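Bifunctional amylase/serine protease inhibitor (Zea mays, PDB 1BEA) inhibits mammalian trypsin and activated Hageman factor (factor XIIa), and also acts as an amylase inhibitor of the cereal trypsin/alpha-amylase inhibitor family. Local coordinates at residues 49-53 and 54-58; 84-88 and 89-93. All coordinates share one frame; numbering follows the deposited sequence.

Interaction 1 of 2, residues 49-53 and 54-58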
loop_
_atom_site.group_PDB
_atom_site.type_symbol
_atom_site.label_atom_id
_atom_site.label_comp_id
_atom_site.label_asym_id
_atom_site.label_seq_id
_atom_site.Cartn_x
_atom_site.Cartn_y
_atom_site.Cartn_z
ATOM N N ALA A 49 -0.072 5.110 -8.558
ATOM C CA ALA A 49 0.561 5.878 -9.611
ATOM C C ALA A 49 0.477 7.388 -9.406
ATOM O O ALA A 49 1.301 8.127 -9.985
ATOM C CB ALA A 49 -0.039 5.534 -10.924
ATOM N N ASP A 50 -0.496 7.860 -8.613
ATOM C CA ASP A 50 -0.629 9.322 -8.370
ATOM C C ASP A 50 0.491 9.797 -7.454
ATOM O O ASP A 50 0.732 10.993 -7.281
ATOM C CB ASP A 50 -1.979 9.662 -7.732
ATOM C CG ASP A 50 -3.101 9.798 -8.765
ATOM O OD1 ASP A 50 -2.839 10.213 -9.908
ATOM O OD2 ASP A 50 -4.263 9.480 -8.440
ATOM N N ILE A 51 1.172 8.832 -6.858
ATOM C CA ILE A 51 2.274 9.115 -5.986
ATOM C C ILE A 51 3.538 9.146 -6.867
ATOM O O ILE A 51 3.704 8.331 -7.779
ATOM C CB ILE A 51 2.388 8.035 -4.907
ATOM C CG1 ILE A 51 1.313 8.271 -3.823
ATOM C CG2 ILE A 51 3.746 8.061 -4.319
ATOM C CD1 ILE A 51 1.121 7.124 -2.858
ATOM N N PRO A 52 4.400 10.145 -6.653
ATOM C CA PRO A 52 5.648 10.287 -7.422
ATOM C C PRO A 52 6.422 9.008 -7.364
ATOM O O PRO A 52 6.504 8.401 -6.323
ATOM C CB PRO A 52 6.398 11.419 -6.727
ATOM C CG PRO A 52 5.455 11.984 -5.671
ATOM C CD PRO A 52 4.158 11.264 -5.722
ATOM N N ALA A 53 6.971 8.600 -8.496
ATOM C CA ALA A 53 7.719 7.362 -8.591
ATOM C C ALA A 53 8.696 7.160 -7.466
ATOM O O ALA A 53 8.767 6.076 -6.902
ATOM C CB ALA A 53 8.443 7.300 -9.919
ATOM N N TYR A 54 9.452 8.194 -7.113
ATOM C CA TYR A 54 10.447 8.047 -6.024
ATOM C C TYR A 54 9.889 7.681 -4.639
ATOM O O TYR A 54 10.616 7.125 -3.807
ATOM C CB TYR A 54 11.344 9.297 -5.889
ATOM C CG TYR A 54 10.619 10.624 -5.837
ATOM C CD1 TYR A 54 10.188 11.260 -7.016
ATOM C CD2 TYR A 54 10.367 11.255 -4.609
ATOM C CE1 TYR A 54 9.515 12.495 -6.976
ATOM C CE2 TYR A 54 9.684 12.507 -4.543
ATOM C CZ TYR A 54 9.263 13.121 -5.733
ATOM O OH TYR A 54 8.591 14.344 -5.686
ATOM N N CYS A 55 8.615 7.990 -4.400
ATOM C CA CYS A 55 7.958 7.689 -3.122
ATOM C C CYS A 55 7.066 6.450 -3.151
ATOM O O CYS A 55 6.495 6.114 -2.119
ATOM C CB CYS A 55 7.048 8.844 -2.686
ATOM S SG CYS A 55 7.875 10.419 -2.324
ATOM N N ARG A 56 6.956 5.759 -4.285
ATOM C CA ARG A 56 6.049 4.633 -4.358
ATOM C C ARG A 56 6.325 3.510 -3.373
ATOM O O ARG A 56 5.405 3.032 -2.703
ATOM C CB ARG A 56 5.941 4.158 -5.799
ATOM C CG ARG A 56 4.931 5.001 -6.563
ATOM C CD ARG A 56 5.088 4.917 -8.055
ATOM N NE ARG A 56 4.377 5.970 -8.805
ATOM C CZ ARG A 56 4.558 6.194 -10.105
ATOM N NH1 ARG A 56 5.414 5.450 -10.771
ATOM N NH2 ARG A 56 3.908 7.155 -10.736
ATOM N N CYS A 57 7.575 3.108 -3.212
ATOM C CA CYS A 57 7.880 2.023 -2.262
ATOM C C CYS A 57 7.617 2.441 -0.810
ATOM O O CYS A 57 7.210 1.649 0.042
ATOM C CB CYS A 57 9.343 1.577 -2.402
ATOM S SG CYS A 57 9.819 0.776 -3.975
ATOM N N THR A 58 7.886 3.694 -0.527
ATOM C CA THR A 58 7.657 4.199 0.798
ATOM C C THR A 58 6.153 4.174 1.090
ATOM O O THR A 58 5.725 3.772 2.164
ATOM C CB THR A 58 8.223 5.606 0.878
ATOM O OG1 THR A 58 9.631 5.540 0.623
ATOM C CG2 THR A 58 8.028 6.215 2.253
HETATM O O HOH W 1 10.178 4.109 -4.805
#
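R56 reaches back from the first turn of helix 56-65 to the loop that leaves helix 37-49, within the four-helix, disulfide-bonded fold of the cereal trypsin/alpha-amylase inhibitors. R56 NE donates a hydrogen bond to I51 O at 2.7 Å, and R56 NH2 donates to A49 O at 2.9 Å. Neither bond is straight: the N-H...O angles are 134° and 143°, and both oxygens sit near the guanidinium edge but tilted from its plane. The chain is extended from CG to NE, which carries the charged end along the loop to both carbonyls. NH1 bonds beyond the loop to A107 O, while A53 CA lies over one guanidinium face, 3.4 Å above the plane. A leucine here would probably leave the carbonyls of A49 and I51 without their donor and the turn freer to shift.

Apolar contacts pair P52 with Y54 and I51 with C55. P52 CB sits over a face of the Y54 ring in a CH-pi contact, 3.7 Å from the centroid; Y54 chi1 of 49°, with CG between the backbone N and the carbonyl carbon, swings the ring under the proline. I51 CG2 meets C55 CB, and C55 is joined to C6 by a disulfide.

Main-chain bonds close the turn into the helix. C55 N donates to P52 O and R56 N to A53 O. A53 O also accepts from a water at 3.2 Å, and that same water receives the N-H of C57.

Interaction 2 of 2, residues 84-88 and 89-93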
loop_
_atom_site.group_PDB
_atom_site.type_symbol
_atom_site.label_atom_id
_atom_site.label_comp_id
_atom_site.label_asym_id
_atom_site.label_seq_id
_atom_site.Cartn_x
_atom_site.Cartn_y
_atom_site.Cartn_z
ATOM N N PRO A 84 -9.944 -10.983 11.977
ATOM C CA PRO A 84 -10.266 -12.334 12.424
ATOM C C PRO A 84 -9.765 -13.345 11.414
ATOM O O PRO A 84 -10.029 -13.202 10.232
ATOM C CB PRO A 84 -11.778 -12.318 12.513
ATOM C CG PRO A 84 -12.085 -10.934 12.886
ATOM C CD PRO A 84 -11.062 -10.051 12.209
ATOM N N GLY A 85 -9.008 -14.340 11.872
ATOM C CA GLY A 85 -8.507 -15.366 10.973
ATOM C C GLY A 85 -7.808 -14.916 9.695
ATOM O O GLY A 85 -8.005 -15.526 8.635
ATOM N N CYS A 86 -6.986 -13.868 9.809
ATOM C CA CYS A 86 -6.212 -13.314 8.692
ATOM C C CYS A 86 -5.097 -12.465 9.278
ATOM O O CYS A 86 -5.170 -11.231 9.358
ATOM C CB CYS A 86 -7.085 -12.463 7.804
ATOM S SG CYS A 86 -6.144 -11.909 6.377
ATOM N N PRO A 87 -4.038 -13.133 9.716
ATOM C CA PRO A 87 -2.896 -12.438 10.310
ATOM C C PRO A 87 -2.232 -11.413 9.405
ATOM O O PRO A 87 -2.083 -11.605 8.187
ATOM C CB PRO A 87 -1.945 -13.572 10.701
ATOM C CG PRO A 87 -2.360 -14.725 9.873
ATOM C CD PRO A 87 -3.834 -14.588 9.642
ATOM N N ARG A 88 -1.800 -10.331 10.041
ATOM C CA ARG A 88 -1.131 -9.229 9.367
ATOM C C ARG A 88 0.008 -9.687 8.467
ATOM O O ARG A 88 0.205 -9.131 7.395
ATOM C CB ARG A 88 -0.661 -8.238 10.420
ATOM C CG ARG A 88 0.752 -7.888 10.366
ATOM C CD ARG A 88 1.002 -6.699 11.231
ATOM N NE ARG A 88 2.410 -6.357 11.136
ATOM C CZ ARG A 88 2.891 -5.536 10.225
ATOM N NH1 ARG A 88 2.089 -4.963 9.330
ATOM N NH2 ARG A 88 4.185 -5.319 10.202
ATOM N N GLU A 89 0.711 -10.741 8.877
ATOM C CA GLU A 89 1.814 -11.288 8.087
ATOM C C GLU A 89 1.355 -11.820 6.731
ATOM O O GLU A 89 2.102 -11.814 5.734
ATOM C CB GLU A 89 2.527 -12.413 8.857
ATOM C CG GLU A 89 1.684 -13.084 9.932
ATOM C CD GLU A 89 1.725 -12.347 11.271
ATOM O OE1 GLU A 89 2.814 -11.891 11.695
ATOM O OE2 GLU A 89 0.661 -12.219 11.913
ATOM N N VAL A 90 0.133 -12.317 6.688
ATOM C CA VAL A 90 -0.370 -12.821 5.429
ATOM C C VAL A 90 -0.661 -11.704 4.439
ATOM O O VAL A 90 -0.384 -11.835 3.256
ATOM C CB VAL A 90 -1.654 -13.607 5.613
ATOM C CG1 VAL A 90 -1.917 -14.422 4.360
ATOM C CG2 VAL A 90 -1.545 -14.515 6.842
ATOM N N GLN A 91 -1.227 -10.601 4.918
ATOM C CA GLN A 91 -1.566 -9.501 4.024
ATOM C C GLN A 91 -0.325 -8.750 3.523
ATOM O O GLN A 91 -0.285 -8.300 2.385
ATOM C CB GLN A 91 -2.519 -8.557 4.748
ATOM C CG GLN A 91 -3.515 -9.243 5.642
ATOM C CD GLN A 91 -4.177 -8.244 6.545
ATOM O OE1 GLN A 91 -4.492 -7.148 6.113
ATOM N NE2 GLN A 91 -4.375 -8.600 7.813
ATOM N N ARG A 92 0.681 -8.635 4.387
ATOM C CA ARG A 92 1.963 -7.983 4.088
ATOM C C ARG A 92 2.653 -8.568 2.853
ATOM O O ARG A 92 3.096 -7.849 1.934
ATOM C CB ARG A 92 2.917 -8.185 5.247
ATOM C CG ARG A 92 3.001 -7.059 6.220
ATOM C CD ARG A 92 4.163 -7.296 7.165
ATOM N NE ARG A 92 5.225 -6.300 7.037
ATOM C CZ ARG A 92 6.342 -6.463 6.346
ATOM N NH1 ARG A 92 6.571 -7.576 5.690
ATOM N NH2 ARG A 92 7.261 -5.530 6.353
ATOM N N GLY A 93 2.789 -9.890 2.865
ATOM C CA GLY A 93 3.413 -10.561 1.746
ATOM C C GLY A 93 2.778 -10.131 0.442
ATOM O O GLY A 93 3.454 -9.752 -0.497
#
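R88 and R92 stand one helical turn apart and run side by side, their guanidinium planes 82° from each other. Following R88 outward, CB and CG stay against the following residue, with R88 CG 3.2 Å from E89 N, a closeness that is largely covalent geometry. From CG to NE the chain is extended and runs out obliquely from the helix, NE coming near the like-charged R79 NH2. R92 leans back so that its CD and NE lie beside the R88 guanidinium. There R88 CZ is 3.8 Å from R92 CD, the carbon that covers one face of the group. NH1 meets the same CD and also R92 CG, and bonds beyond the helix to the carbonyl oxygens of M64 and L80. R88 NH2, at the tip, comes 3.5 Å from R92 NE; the two like charges can lie this close probably because D65 OD1 takes a salt bridge from each.

Both arginines belong to the start of helix 88-95, the last helix of this disulfide-bonded inhibitor fold, with P87 at its N-cap position. V90 N donates to P87 O at 2.8 Å, approaching from above the carbonyl plane, and R92 N donates to R88 O at 3.1 Å with an N-H...O angle of 160°.

On the inner side Q91 reaches back toward the residues ahead of the helix. Q91 CG packs 3.8 Å from C86 SG, the sulfur that is disulfide-bonded to C29 of helix 18-29. With chi1 at -37°, CG stays beside the backbone N, and NE2 hydrogen-bonds to E81 O and adds a weak hydrogen bond to C86 O. E89 OE2 lies 3.2 Å from P87 CB.

Interaction 1 comes first along the chain and is complete before interaction 2 begins. Their centres lie 24 Å apart on opposite sides of the chain's centre, and even their nearest atoms are about 10 Å from each other. Each sits where a loop enters a helix: residues 49-58 join helix 37-49 to helix 56-65, while residues 84-93 lead into helix 88-95, the next helix in sequence. Helix 56-65 links the two, since interaction 1 lies at its start while M64 and D65 at its far end receive the arginines of interaction 2. Disulfides from C55, C57 and C86 tie both helix starts to distant parts of this all-helical fold.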